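Local coordinates for protein KLLA0E08119p (Kluyveromyces lactis, PDB 3VA7) that probably carboxylates urea with bicarbonate and ATP, using biotin as carrier, in the urea carboxylase part of a larger two-activity urea-degrading enzyme, at residues R255-Q260 against V266-P271; D425-L430 against M457-K462; L825-K830 against S835-Y840; N866-Q871 against R888-E893. All coordinates share one frame; numbering follows the deposited sequence.

The four contacts fall into two groups. Contacts 1 and 2 lie in the biotin carboxylation part, with centres about 11 Å apart, and they touch where Phe458 of contact 2 meets Leu259, Ile267 and Glu269 of contact 1. Contacts 3 and 4 have centres about 14 Å apart and share a sheet in the carboxyltransferase part, without touching. Contacts 1 and 3 are hairpins joined by backbone hydrogen bonds. Contact 1 is buried and rich in charges and water. Contact 3 is partly exposed, with an apolar patch on one face. Contacts 2 and 4 are buried. Contact 2 packs aliphatic groups on a phenylalanine ring, helix to helix. Contact 4 is aliphatic only, helix to strand.

Contact 1: R255-Q260 against V266-P271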
loop_
_atom_site.group_PDB
_atom_site.type_symbol
_atom_site.label_atom_id
_atom_site.label_comp_id
_atom_site.label_asym_id
_atom_site.label_seq_id
_atom_site.Cartn_x
_atom_site.Cartn_y
_atom_site.Cartn_z
ATOM N N ARG A 255 -22.994 -34.700 -7.226
ATOM C CA ARG A 255 -21.869 -33.852 -7.490
ATOM C C ARG A 255 -20.689 -34.761 -7.369
ATOM O O ARG A 255 -20.679 -35.664 -6.536
ATOM C CB ARG A 255 -21.767 -32.723 -6.456
ATOM C CG ARG A 255 -22.990 -31.846 -6.414
ATOM C CD ARG A 255 -22.896 -30.718 -5.391
ATOM N NE ARG A 255 -22.945 -31.152 -3.999
ATOM C CZ ARG A 255 -23.946 -30.893 -3.158
ATOM N NH1 ARG A 255 -25.018 -30.178 -3.544
ATOM N NH2 ARG A 255 -23.874 -31.337 -1.902
ATOM N N ASP A 256 -19.692 -34.507 -8.210
ATOM C CA ASP A 256 -18.400 -35.123 -8.102
ATOM C C ASP A 256 -17.418 -34.158 -7.403
ATOM O O ASP A 256 -17.274 -33.006 -7.788
ATOM C CB ASP A 256 -17.952 -35.448 -9.496
ATOM C CG ASP A 256 -16.701 -36.215 -9.527
ATOM O OD1 ASP A 256 -15.640 -35.734 -9.037
ATOM O OD2 ASP A 256 -16.787 -37.323 -10.073
ATOM N N CYS A 257 -16.726 -34.659 -6.384
ATOM C CA CYS A 257 -15.876 -33.867 -5.532
ATOM C C CYS A 257 -14.551 -34.564 -5.395
ATOM O O CYS A 257 -13.847 -34.451 -4.383
ATOM C CB CYS A 257 -16.541 -33.672 -4.170
ATOM S SG CYS A 257 -18.157 -32.771 -4.235
ATOM N N SER A 258 -14.189 -35.266 -6.455
ATOM C CA SER A 258 -12.916 -35.989 -6.525
ATOM C C SER A 258 -11.659 -35.107 -6.421
ATOM O O SER A 258 -10.658 -35.559 -5.871
ATOM C CB SER A 258 -12.878 -36.838 -7.793
ATOM O OG SER A 258 -14.165 -37.375 -8.094
ATOM N N LEU A 259 -11.689 -33.862 -6.924
ATOM C CA LEU A 259 -10.449 -33.061 -6.973
ATOM C C LEU A 259 -10.107 -32.475 -5.608
ATOM O O LEU A 259 -10.410 -31.322 -5.298
ATOM C CB LEU A 259 -10.505 -31.995 -8.093
ATOM C CG LEU A 259 -10.561 -32.531 -9.547
ATOM C CD1 LEU A 259 -10.880 -31.461 -10.564
ATOM C CD2 LEU A 259 -9.277 -33.274 -9.955
ATOM N N GLN A 260 -9.501 -33.318 -4.786
ATOM C CA GLN A 260 -9.171 -33.015 -3.398
ATOM C C GLN A 260 -7.645 -33.083 -3.197
ATOM O O GLN A 260 -6.973 -33.915 -3.789
ATOM C CB GLN A 260 -9.806 -34.057 -2.492
ATOM C CG GLN A 260 -11.328 -34.045 -2.418
ATOM C CD GLN A 260 -11.906 -35.209 -1.583
ATOM O OE1 GLN A 260 -11.352 -35.593 -0.528
ATOM N NE2 GLN A 260 -13.014 -35.768 -2.052
ATOM N N VAL A 266 -11.149 -28.786 -3.753
ATOM C CA VAL A 266 -10.776 -27.524 -4.425
ATOM C C VAL A 266 -11.635 -27.245 -5.636
ATOM O O VAL A 266 -11.989 -26.084 -5.869
ATOM C CB VAL A 266 -9.238 -27.326 -4.777
ATOM C CG1 VAL A 266 -8.327 -28.202 -3.952
ATOM C CG2 VAL A 266 -8.961 -27.583 -6.201
ATOM N N ILE A 267 -11.984 -28.294 -6.394
ATOM C CA ILE A 267 -12.937 -28.151 -7.495
ATOM C C ILE A 267 -14.029 -29.212 -7.471
ATOM O O ILE A 267 -13.757 -30.415 -7.305
ATOM C CB ILE A 267 -12.240 -28.134 -8.906
ATOM C CG1 ILE A 267 -11.656 -26.760 -9.199
ATOM C CG2 ILE A 267 -13.179 -28.509 -10.064
ATOM C CD1 ILE A 267 -10.163 -26.771 -9.231
ATOM N N GLU A 268 -15.272 -28.761 -7.677
ATOM C CA GLU A 268 -16.408 -29.674 -7.753
ATOM C C GLU A 268 -17.223 -29.422 -9.001
ATOM O O GLU A 268 -17.178 -28.337 -9.563
ATOM C CB GLU A 268 -17.275 -29.566 -6.498
ATOM C CG GLU A 268 -16.488 -29.439 -5.189
ATOM C CD GLU A 268 -16.233 -27.977 -4.747
ATOM O OE1 GLU A 268 -16.645 -27.010 -5.432
ATOM O OE2 GLU A 268 -15.619 -27.787 -3.679
ATOM N N GLU A 269 -17.971 -30.434 -9.419
ATOM C CA GLU A 269 -18.793 -30.373 -10.631
ATOM C C GLU A 269 -20.086 -31.244 -10.590
ATOM O O GLU A 269 -20.202 -32.217 -9.837
ATOM C CB GLU A 269 -17.959 -30.793 -11.852
ATOM C CG GLU A 269 -17.666 -32.299 -11.935
ATOM C CD GLU A 269 -16.909 -32.647 -13.224
ATOM O OE1 GLU A 269 -15.779 -33.275 -13.153
ATOM O OE2 GLU A 269 -17.468 -32.270 -14.297
ATOM N N THR A 270 -21.017 -30.887 -11.460
ATOM C CA THR A 270 -22.272 -31.563 -11.609
ATOM C C THR A 270 -22.705 -31.374 -13.068
ATOM O O THR A 270 -22.434 -30.317 -13.677
ATOM C CB THR A 270 -23.339 -31.034 -10.570
ATOM O OG1 THR A 270 -24.362 -32.010 -10.378
ATOM C CG2 THR A 270 -24.006 -29.741 -11.004
ATOM N N PRO A 271 -23.324 -32.412 -13.660
ATOM C CA PRO A 271 -23.487 -33.799 -13.153
ATOM C C PRO A 271 -22.157 -34.459 -13.013
ATOM O O PRO A 271 -21.195 -33.980 -13.560
ATOM C CB PRO A 271 -24.263 -34.515 -14.271
ATOM C CG PRO A 271 -25.011 -33.419 -15.011
ATOM C CD PRO A 271 -24.116 -32.161 -14.882
HETATM O O HOH W 1 -14.514 -33.815 -10.940
HETATM O O HOH W 2 -13.568 -32.709 -8.629
#
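Asp256 and Glu269 face each other as an antiparallel hydrogen-bonded pair, in strand segments whose axes run at 155° and approach to 4.7 Å. Asp256 N donates to Glu269 O at 2.9 Å, and Glu269 N returns a bond to Asp256 O at 3.1 Å. Farther along, Val266 N bonds to Leu259 O at 3.1 Å. The chain turns at Leu259, the centre of an inverse gamma turn. Ahead of its carbonyl bond a water accepts from Leu259 N and donates to Ile267 O.

Asp256 and Glu269 point to the same face as Leu259 and Ile267, and bring two carboxylates near each other. A second water donates to both, to Asp256 OD1 and Glu269 OE1. Salt bridges from Arg235 to Asp256 and from Arg423 to Glu269 probably offset the negative charge. With CG anti to the backbone N (chi1 -174°), the Asp256 carboxylate swings beside its own carbonyl carbon. There OD1 accepts from Ser258 N, met from above the carboxylate plane, in an Asx turn. Next to them, Leu259 CD1 lies beside Ile267 CG2 at 3.8 Å, the two side chains pointing the same way.

Cys257 SG touches Glu268 CG at 3.8 Å. The Glu268 chain bends at chi2, and its carboxylate pairs with Arg367. Arg255 likewise leads away, to a salt bridge with Glu238 and hydrogen bonds with Gln240 and Thr329. This is a beta hairpin in the ATP-binding part of the biotin carboxylase. Strand 235-244 flanks it on one side and strand 362-372 on the other, in one continuous antiparallel sheet.

Contact 2: D425-L430 against M457-K462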
loop_
_atom_site.group_PDB
_atom_site.type_symbol
_atom_site.label_atom_id
_atom_site.label_comp_id
_atom_site.label_asym_id
_atom_site.label_seq_id
_atom_site.Cartn_x
_atom_site.Cartn_y
_atom_site.Cartn_z
ATOM N N ASP A 425 -18.611 -26.985 -22.230
ATOM C CA ASP A 425 -18.938 -25.559 -22.200
ATOM C C ASP A 425 -18.567 -24.934 -20.832
ATOM O O ASP A 425 -18.142 -23.739 -20.752
ATOM C CB ASP A 425 -20.414 -25.328 -22.488
ATOM C CG ASP A 425 -20.715 -23.891 -22.810
ATOM O OD1 ASP A 425 -19.792 -23.250 -23.371
ATOM O OD2 ASP A 425 -21.844 -23.400 -22.529
ATOM N N ALA A 426 -18.724 -25.754 -19.778
ATOM C CA ALA A 426 -18.547 -25.344 -18.396
ATOM C C ALA A 426 -17.079 -25.247 -18.067
ATOM O O ALA A 426 -16.672 -24.338 -17.292
ATOM C CB ALA A 426 -19.185 -26.342 -17.486
ATOM N N ILE A 427 -16.290 -26.171 -18.636
ATOM C CA ILE A 427 -14.854 -26.168 -18.406
ATOM C C ILE A 427 -14.209 -24.931 -19.044
ATOM O O ILE A 427 -13.319 -24.313 -18.463
ATOM C CB ILE A 427 -14.192 -27.431 -18.931
ATOM C CG1 ILE A 427 -14.452 -28.580 -17.966
ATOM C CG2 ILE A 427 -12.668 -27.222 -19.123
ATOM C CD1 ILE A 427 -14.258 -29.878 -18.607
ATOM N N MET A 428 -14.689 -24.560 -20.231
ATOM C CA MET A 428 -14.213 -23.386 -20.891
ATOM C C MET A 428 -14.675 -22.188 -20.090
ATOM O O MET A 428 -13.881 -21.292 -19.818
ATOM C CB MET A 428 -14.712 -23.326 -22.330
ATOM C CG MET A 428 -13.909 -24.177 -23.296
ATOM S SD MET A 428 -14.505 -23.933 -25.029
ATOM C CE MET A 428 -16.051 -24.955 -25.080
ATOM N N LYS A 429 -15.935 -22.180 -19.673
ATOM C CA LYS A 429 -16.421 -21.045 -18.900
ATOM C C LYS A 429 -15.614 -20.838 -17.657
ATOM O O LYS A 429 -15.428 -19.704 -17.230
ATOM C CB LYS A 429 -17.904 -21.132 -18.563
ATOM C CG LYS A 429 -18.772 -20.575 -19.668
ATOM C CD LYS A 429 -20.191 -20.949 -19.513
ATOM C CE LYS A 429 -20.892 -20.479 -20.704
ATOM N NZ LYS A 429 -22.344 -20.393 -20.418
ATOM N N LEU A 430 -15.122 -21.930 -17.099
ATOM C CA LEU A 430 -14.518 -21.857 -15.811
ATOM C C LEU A 430 -13.128 -21.270 -15.989
ATOM O O LEU A 430 -12.681 -20.418 -15.168
ATOM C CB LEU A 430 -14.474 -23.233 -15.130
ATOM C CG LEU A 430 -13.535 -23.289 -13.940
ATOM C CD1 LEU A 430 -14.188 -22.537 -12.794
ATOM C CD2 LEU A 430 -13.165 -24.714 -13.568
ATOM N N MET A 457 -5.785 -33.600 -17.908
ATOM C CA MET A 457 -6.469 -34.377 -16.882
ATOM C C MET A 457 -7.909 -33.925 -16.699
ATOM O O MET A 457 -8.846 -34.641 -17.063
ATOM C CB MET A 457 -5.731 -34.275 -15.557
ATOM C CG MET A 457 -6.347 -35.124 -14.420
ATOM S SD MET A 457 -7.614 -34.304 -13.430
ATOM C CE MET A 457 -6.674 -32.986 -12.624
ATOM N N PHE A 458 -8.098 -32.725 -16.171
ATOM C CA PHE A 458 -9.440 -32.308 -15.874
ATOM C C PHE A 458 -10.335 -32.446 -17.081
ATOM O O PHE A 458 -11.449 -32.892 -16.939
ATOM C CB PHE A 458 -9.493 -30.888 -15.327
ATOM C CG PHE A 458 -10.850 -30.484 -14.819
ATOM C CD1 PHE A 458 -11.431 -29.289 -15.231
ATOM C CD2 PHE A 458 -11.548 -31.296 -13.929
ATOM C CE1 PHE A 458 -12.667 -28.907 -14.761
ATOM C CE2 PHE A 458 -12.792 -30.935 -13.449
ATOM C CZ PHE A 458 -13.354 -29.749 -13.859
ATOM N N LYS A 459 -9.854 -32.093 -18.266
ATOM C CA LYS A 459 -10.721 -32.117 -19.445
ATOM C C LYS A 459 -11.119 -33.525 -19.856
ATOM O O LYS A 459 -12.251 -33.783 -20.261
ATOM C CB LYS A 459 -10.090 -31.412 -20.637
ATOM C CG LYS A 459 -11.140 -30.978 -21.623
ATOM C CD LYS A 459 -10.535 -30.574 -22.930
ATOM C CE LYS A 459 -11.633 -30.301 -23.948
ATOM N NZ LYS A 459 -12.387 -31.560 -24.189
ATOM N N GLU A 460 -10.173 -34.445 -19.772
ATOM C CA GLU A 460 -10.467 -35.812 -20.185
ATOM C C GLU A 460 -11.272 -36.535 -19.099
ATOM O O GLU A 460 -11.771 -37.653 -19.304
ATOM C CB GLU A 460 -9.172 -36.532 -20.590
ATOM C CG GLU A 460 -8.678 -36.091 -21.991
ATOM C CD GLU A 460 -7.246 -36.568 -22.314
ATOM O OE1 GLU A 460 -6.785 -36.287 -23.457
ATOM O OE2 GLU A 460 -6.577 -37.208 -21.447
ATOM N N ALA A 461 -11.414 -35.843 -17.959
ATOM C CA ALA A 461 -12.192 -36.290 -16.824
ATOM C C ALA A 461 -11.476 -37.412 -16.094
ATOM O O ALA A 461 -12.080 -38.138 -15.333
ATOM C CB ALA A 461 -13.631 -36.690 -17.253
ATOM N N LYS A 462 -10.170 -37.533 -16.292
ATOM C CA LYS A 462 -9.413 -38.540 -15.542
ATOM C C LYS A 462 -9.150 -38.067 -14.104
ATOM O O LYS A 462 -8.013 -37.985 -13.657
ATOM C CB LYS A 462 -8.132 -39.007 -16.278
ATOM C CG LYS A 462 -8.222 -38.987 -17.829
ATOM C CD LYS A 462 -7.988 -40.397 -18.457
ATOM C CE LYS A 462 -6.654 -41.107 -18.016
ATOM N NZ LYS A 462 -5.616 -41.232 -19.094
#
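Ile427 of helix 423-435 packs on Phe458 of the short helix 456-460, an apolar helix-to-helix contact in the biotin carboxylase C-terminal domain. It is small and mostly buried, and it sits against strand 362-372, where Ile364 touches both Leu430 and Phe458.

The closest approach is between Ile427 CG1 and Phe458 CE1, at 3.7 Å. The isoleucine comes to the ring obliquely, and the two side chains slide past each other in opposite directions. Phe458 has CG anti to its backbone N (chi1 -172°), which carries the ring out toward the longer helix. Leu430 lies one turn beyond Ile427 and adds CD2 near the same ring atom, at 4.4 Å. Ile427 CD1 reaches on to the backbone of the short helix, 4.3 Å from Lys459 CA. The aliphatic part of Lys459 borders the contact on its exposed side. Its NZ bonds to Asn424 OD1, so the lysine also ties the two helices together through a polar link.

The ring has further neighbours. Arg423, at the start of the longer helix, makes a cation-pi contact with it, and Leu259 packs against it from the hairpin strand 249-261. Just past Phe458 the short helix ends in a Schellman motif. Ala461 takes a positive phi (73°), and Lys462 N bonds back to Met457 O at 3.3 Å.

The two segments meet through carbon atoms alone. Their contact is therefore likely to rest on shape and the exclusion of water. The Lys459-Asn424 bond adds a polar tie at the exposed border, and Arg423 probably adds an electrostatic component at the ring.

Contact 3: L825-K830 against S835-Y840; sequences LAVLPK and SPKVTY
Leu825 N donates to Tyr840 O at 2.7 Å, the first of four backbone bonds that join the two strands. Tyr840 N donates to the next residue, at Ala826 O, 3.0 Å away and nearly straight at 165°. Leu825 and Ala826 thus both stand against Tyr840, and Leu825 has helical backbone angles, consistent with a classic beta bulge. Leu828 and Val838 exchange two bonds with each other: Leu828 N to Val838 O at 2.7 Å, and Val838 N to Leu828 O at 3.0 Å. The backbones of Thr839 and Lys837 bond instead to Glu851 and Gly853, so strand 838-842 is held along both edges.

Ala826, Leu828, Val838 and Tyr840 share one face. Leu828 CB meets Val838 CB at 3.9 Å. Tyr840 CG is anti to the carbonyl carbon (chi1 -65°), which turns the ring edge to Ala826 O and to Leu828 CG, 3.9 Å from Tyr840 CE1. An alanine in place of Tyr840 would probably leave Leu828 without the ring edge it packs on and open a gap against Leu905 and Ile909 of helix 901-912. The hairpin's register is set by backbone bonds, while apolar side chains fasten one face to the domain.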
loop_
_atom_site.group_PDB
_atom_site.type_symbol
_atom_site.label_atom_id
_atom_site.label_comp_id
_atom_site.label_asym_id
_atom_site.label_seq_id
_atom_site.Cartn_x
_atom_site.Cartn_y
_atom_site.Cartn_z
ATOM N N LEU A 825 15.025 34.346 -13.749
ATOM C CA LEU A 825 14.886 34.393 -15.179
ATOM C C LEU A 825 14.220 35.681 -15.638
ATOM O O LEU A 825 14.577 36.181 -16.681
ATOM C CB LEU A 825 14.113 33.182 -15.672
ATOM C CG LEU A 825 14.809 31.812 -15.620
ATOM C CD1 LEU A 825 13.856 30.701 -15.878
ATOM C CD2 LEU A 825 15.909 31.761 -16.618
ATOM N N ALA A 826 13.283 36.219 -14.861
ATOM C CA ALA A 826 12.673 37.523 -15.128
ATOM C C ALA A 826 11.828 37.951 -13.955
ATOM O O ALA A 826 11.268 37.102 -13.264
ATOM C CB ALA A 826 11.815 37.495 -16.354
ATOM N N VAL A 827 11.709 39.270 -13.764
ATOM C CA VAL A 827 10.846 39.836 -12.750
ATOM C C VAL A 827 9.830 40.768 -13.388
ATOM O O VAL A 827 10.239 41.756 -14.015
ATOM C CB VAL A 827 11.639 40.697 -11.741
ATOM C CG1 VAL A 827 10.668 41.331 -10.651
ATOM C CG2 VAL A 827 12.799 39.932 -11.130
ATOM N N LEU A 828 8.534 40.493 -13.212
ATOM C CA LEU A 828 7.497 41.481 -13.542
ATOM C C LEU A 828 7.201 42.357 -12.351
ATOM O O LEU A 828 6.969 41.849 -11.274
ATOM C CB LEU A 828 6.206 40.786 -13.941
ATOM C CG LEU A 828 6.252 39.812 -15.118
ATOM C CD1 LEU A 828 4.840 39.435 -15.576
ATOM C CD2 LEU A 828 7.120 40.334 -16.304
ATOM N N PRO A 829 7.182 43.689 -12.525
ATOM C CA PRO A 829 6.950 44.590 -11.363
ATOM C C PRO A 829 5.525 44.528 -10.926
ATOM O O PRO A 829 4.673 44.115 -11.696
ATOM C CB PRO A 829 7.207 45.967 -11.948
ATOM C CG PRO A 829 6.778 45.825 -13.396
ATOM C CD PRO A 829 7.314 44.456 -13.783
ATOM N N LYS A 830 5.276 44.927 -9.688
ATOM C CA LYS A 830 3.925 44.990 -9.117
ATOM C C LYS A 830 3.138 46.038 -9.838
ATOM O O LYS A 830 3.651 47.092 -10.117
ATOM C CB LYS A 830 3.988 45.353 -7.627
ATOM C CG LYS A 830 2.612 45.258 -6.889
ATOM C CD LYS A 830 2.655 45.848 -5.489
ATOM C CE LYS A 830 1.259 46.179 -5.025
ATOM N NZ LYS A 830 1.276 46.821 -3.654
ATOM N N SER A 835 -2.627 42.300 -8.702
ATOM C CA SER A 835 -1.661 41.875 -9.720
ATOM C C SER A 835 -0.225 42.202 -9.292
ATOM O O SER A 835 0.394 43.181 -9.670
ATOM C CB SER A 835 -2.061 42.327 -11.136
ATOM O OG SER A 835 -1.177 43.286 -11.660
ATOM N N PRO A 836 0.286 41.328 -8.427
ATOM C CA PRO A 836 1.546 41.510 -7.720
ATOM C C PRO A 836 2.716 41.251 -8.646
ATOM O O PRO A 836 2.559 40.868 -9.788
ATOM C CB PRO A 836 1.494 40.419 -6.681
ATOM C CG PRO A 836 0.739 39.307 -7.440
ATOM C CD PRO A 836 -0.334 40.008 -8.156
ATOM N N LYS A 837 3.895 41.488 -8.125
ATOM C CA LYS A 837 5.096 41.188 -8.809
ATOM C C LYS A 837 5.209 39.667 -9.004
ATOM O O LYS A 837 4.636 38.868 -8.252
ATOM C CB LYS A 837 6.260 41.850 -8.055
ATOM C CG LYS A 837 7.397 40.996 -7.610
ATOM C CD LYS A 837 8.028 41.652 -6.404
ATOM C CE LYS A 837 9.261 40.941 -5.970
ATOM N NZ LYS A 837 10.335 41.591 -6.722
ATOM N N VAL A 838 5.884 39.313 -10.085
ATOM C CA VAL A 838 6.045 37.972 -10.487
ATOM C C VAL A 838 7.516 37.756 -10.657
ATOM O O VAL A 838 8.218 38.580 -11.288
ATOM C CB VAL A 838 5.344 37.691 -11.776
ATOM C CG1 VAL A 838 5.373 36.178 -12.031
ATOM C CG2 VAL A 838 3.863 38.218 -11.736
ATOM N N THR A 839 7.988 36.668 -10.036
ATOM C CA THR A 839 9.374 36.253 -10.129
ATOM C C THR A 839 9.428 34.845 -10.680
ATOM O O THR A 839 8.818 33.947 -10.134
ATOM C CB THR A 839 10.040 36.338 -8.782
ATOM O OG1 THR A 839 9.709 37.617 -8.231
ATOM C CG2 THR A 839 11.574 36.199 -8.894
ATOM N N TYR A 840 10.158 34.697 -11.779
ATOM C CA TYR A 840 10.308 33.469 -12.492
ATOM C C TYR A 840 11.701 32.922 -12.180
ATOM O O TYR A 840 12.719 33.597 -12.456
ATOM C CB TYR A 840 10.129 33.732 -13.990
ATOM C CG TYR A 840 8.721 34.200 -14.377
ATOM C CD1 TYR A 840 8.386 35.574 -14.467
ATOM C CD2 TYR A 840 7.725 33.270 -14.654
ATOM C CE1 TYR A 840 7.085 35.975 -14.824
ATOM C CE2 TYR A 840 6.442 33.667 -15.038
ATOM C CZ TYR A 840 6.116 35.017 -15.108
ATOM O OH TYR A 840 4.797 35.342 -15.475
#

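Contact 4: N866-Q871 against R888-E893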
loop_
_atom_site.group_PDB
_atom_site.type_symbol
_atom_site.label_atom_id
_atom_site.label_comp_id
_atom_site.label_asym_id
_atom_site.label_seq_id
_atom_site.Cartn_x
_atom_site.Cartn_y
_atom_site.Cartn_z
ATOM N N ASN A 866 -4.709 29.944 -9.264
ATOM C CA ASN A 866 -5.721 29.146 -9.863
ATOM C C ASN A 866 -6.029 29.696 -11.294
ATOM O O ASN A 866 -6.295 28.922 -12.233
ATOM C CB ASN A 866 -6.912 29.084 -8.947
ATOM C CG ASN A 866 -8.150 28.922 -9.681
ATOM O OD1 ASN A 866 -8.720 27.838 -9.782
ATOM N ND2 ASN A 866 -8.606 30.021 -10.242
ATOM N N ARG A 867 -5.911 31.009 -11.474
ATOM C CA ARG A 867 -6.299 31.664 -12.736
ATOM C C ARG A 867 -5.160 31.461 -13.780
ATOM O O ARG A 867 -5.430 31.176 -14.933
ATOM C CB ARG A 867 -6.633 33.169 -12.507
ATOM C CG ARG A 867 -8.048 33.557 -12.065
ATOM C CD ARG A 867 -9.014 32.348 -11.844
ATOM N NE ARG A 867 -9.910 32.064 -12.956
ATOM C CZ ARG A 867 -10.556 30.919 -13.183
ATOM N NH1 ARG A 867 -10.429 29.849 -12.380
ATOM N NH2 ARG A 867 -11.348 30.830 -14.270
ATOM N N LEU A 868 -3.896 31.607 -13.372
ATOM C CA LEU A 868 -2.765 31.246 -14.226
ATOM C C LEU A 868 -2.932 29.833 -14.797
ATOM O O LEU A 868 -2.805 29.650 -15.993
ATOM C CB LEU A 868 -1.413 31.397 -13.489
ATOM C CG LEU A 868 -0.214 31.103 -14.385
ATOM C CD1 LEU A 868 -0.258 32.049 -15.576
ATOM C CD2 LEU A 868 1.157 31.290 -13.702
ATOM N N ILE A 869 -3.262 28.858 -13.949
ATOM C CA ILE A 869 -3.408 27.491 -14.368
ATOM C C ILE A 869 -4.498 27.468 -15.392
ATOM O O ILE A 869 -4.398 26.757 -16.392
ATOM C CB ILE A 869 -3.755 26.534 -13.163
ATOM C CG1 ILE A 869 -2.522 26.322 -12.240
ATOM C CG2 ILE A 869 -4.333 25.213 -13.652
ATOM C CD1 ILE A 869 -2.836 25.724 -10.906
ATOM N N HIS A 870 -5.542 28.247 -15.144
ATOM C CA HIS A 870 -6.686 28.277 -16.030
ATOM C C HIS A 870 -6.296 28.869 -17.401
ATOM O O HIS A 870 -6.754 28.397 -18.425
ATOM C CB HIS A 870 -7.836 29.028 -15.373
ATOM C CG HIS A 870 -8.945 29.378 -16.305
ATOM N ND1 HIS A 870 -9.933 28.480 -16.662
ATOM C CD2 HIS A 870 -9.239 30.540 -16.950
ATOM C CE1 HIS A 870 -10.786 29.070 -17.486
ATOM N NE2 HIS A 870 -10.390 30.323 -17.671
ATOM N N GLN A 871 -5.415 29.856 -17.425
ATOM C CA GLN A 871 -4.963 30.438 -18.641
ATOM C C GLN A 871 -4.133 29.502 -19.487
ATOM O O GLN A 871 -4.143 29.613 -20.731
ATOM C CB GLN A 871 -4.117 31.667 -18.342
ATOM C CG GLN A 871 -4.901 32.923 -18.085
ATOM C CD GLN A 871 -5.986 33.157 -19.128
ATOM O OE1 GLN A 871 -7.003 33.759 -18.808
ATOM N NE2 GLN A 871 -5.799 32.649 -20.371
ATOM N N ARG A 888 2.151 30.642 -2.615
ATOM C CA ARG A 888 2.155 31.887 -3.361
ATOM C C ARG A 888 2.910 31.686 -4.717
ATOM O O ARG A 888 3.430 32.625 -5.312
ATOM C CB ARG A 888 2.851 32.953 -2.509
ATOM C CG ARG A 888 4.288 32.609 -2.233
ATOM C CD ARG A 888 4.928 33.701 -1.470
ATOM N NE ARG A 888 5.700 34.631 -2.295
ATOM C CZ ARG A 888 6.984 34.496 -2.592
ATOM N NH1 ARG A 888 7.675 33.458 -2.188
ATOM N NH2 ARG A 888 7.578 35.427 -3.314
ATOM N N SER A 889 2.964 30.442 -5.173
ATOM C CA SER A 889 3.771 30.073 -6.293
ATOM C C SER A 889 3.114 28.899 -7.005
ATOM O O SER A 889 2.117 28.317 -6.518
ATOM C CB SER A 889 5.146 29.669 -5.802
ATOM O OG SER A 889 4.989 28.360 -5.256
ATOM N N VAL A 890 3.663 28.546 -8.167
ATOM C CA VAL A 890 3.214 27.338 -8.855
ATOM C C VAL A 890 4.386 26.852 -9.616
ATOM O O VAL A 890 5.179 27.637 -10.173
ATOM C CB VAL A 890 1.981 27.576 -9.845
ATOM C CG1 VAL A 890 2.249 28.802 -10.800
ATOM C CG2 VAL A 890 1.632 26.295 -10.663
ATOM N N LEU A 891 4.547 25.555 -9.640
ATOM C CA LEU A 891 5.706 25.053 -10.324
ATOM C C LEU A 891 5.215 24.450 -11.634
ATOM O O LEU A 891 4.250 23.693 -11.652
ATOM C CB LEU A 891 6.423 24.047 -9.438
ATOM C CG LEU A 891 7.599 23.363 -10.088
ATOM C CD1 LEU A 891 8.799 24.307 -10.140
ATOM C CD2 LEU A 891 7.887 22.074 -9.374
ATOM N N ILE A 892 5.887 24.807 -12.715
ATOM C CA ILE A 892 5.484 24.410 -14.021
ATOM C C ILE A 892 6.501 23.470 -14.617
ATOM O O ILE A 892 7.672 23.863 -14.820
ATOM C CB ILE A 892 5.385 25.655 -14.878
ATOM C CG1 ILE A 892 4.109 26.376 -14.505
ATOM C CG2 ILE A 892 5.299 25.288 -16.361
ATOM C CD1 ILE A 892 4.263 27.741 -14.419
ATOM N N GLU A 893 6.070 22.234 -14.877
ATOM C CA GLU A 893 6.975 21.242 -15.428
ATOM C C GLU A 893 6.778 21.200 -16.905
ATOM O O GLU A 893 5.608 21.172 -17.390
ATOM C CB GLU A 893 6.784 19.833 -14.843
ATOM C CG GLU A 893 7.893 18.840 -15.259
ATOM C CD GLU A 893 7.639 17.369 -14.840
ATOM O OE1 GLU A 893 6.731 17.097 -14.045
ATOM O OE2 GLU A 893 8.343 16.452 -15.335
#
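Leu868 CD2 meets Val890 CG1 at 4.0 Å, and one residue on, Ile869 CG1 lies 4.4 Å from Val890 CG2. A single valine on the strand thus receives two neighbouring residues of the helix, one on each methyl. Its first torsion allows this: CG1 sits between the backbone N and the carbonyl carbon (chi1 49°), while CG2 is anti to the N. Leu868 crosses Val890 at a slant. Its CB already points to the strand, whereas Ile869 starts to one side and only its end comes nearer.

The next shell holds these groups in place. Met883 of strand 880-885 touches both Ile869 and Val890, and Leu868 is also packed by Tyr852, Glu912 and Ile915. The helix backbone is fixed by bonds such as His870 N to Asn866 O at 3.1 Å. On the strand, Val890 bonds through its backbone to Val850, and its neighbour Leu891 to Ser884 on the other edge. At the start of this segment Arg888 NE bonds to Tyr852 O, tying the loop to strand 847-852.

Helix 859-875 therefore lies against the antiparallel sheet of the carboxyltransferase C and D part, on the side where Val890 points. Only aliphatic carbons meet between the two segments. Such a contact is likely to rest on shape and on keeping water out, since no polar group takes part in it. The backbone bonds hold each element's own shape.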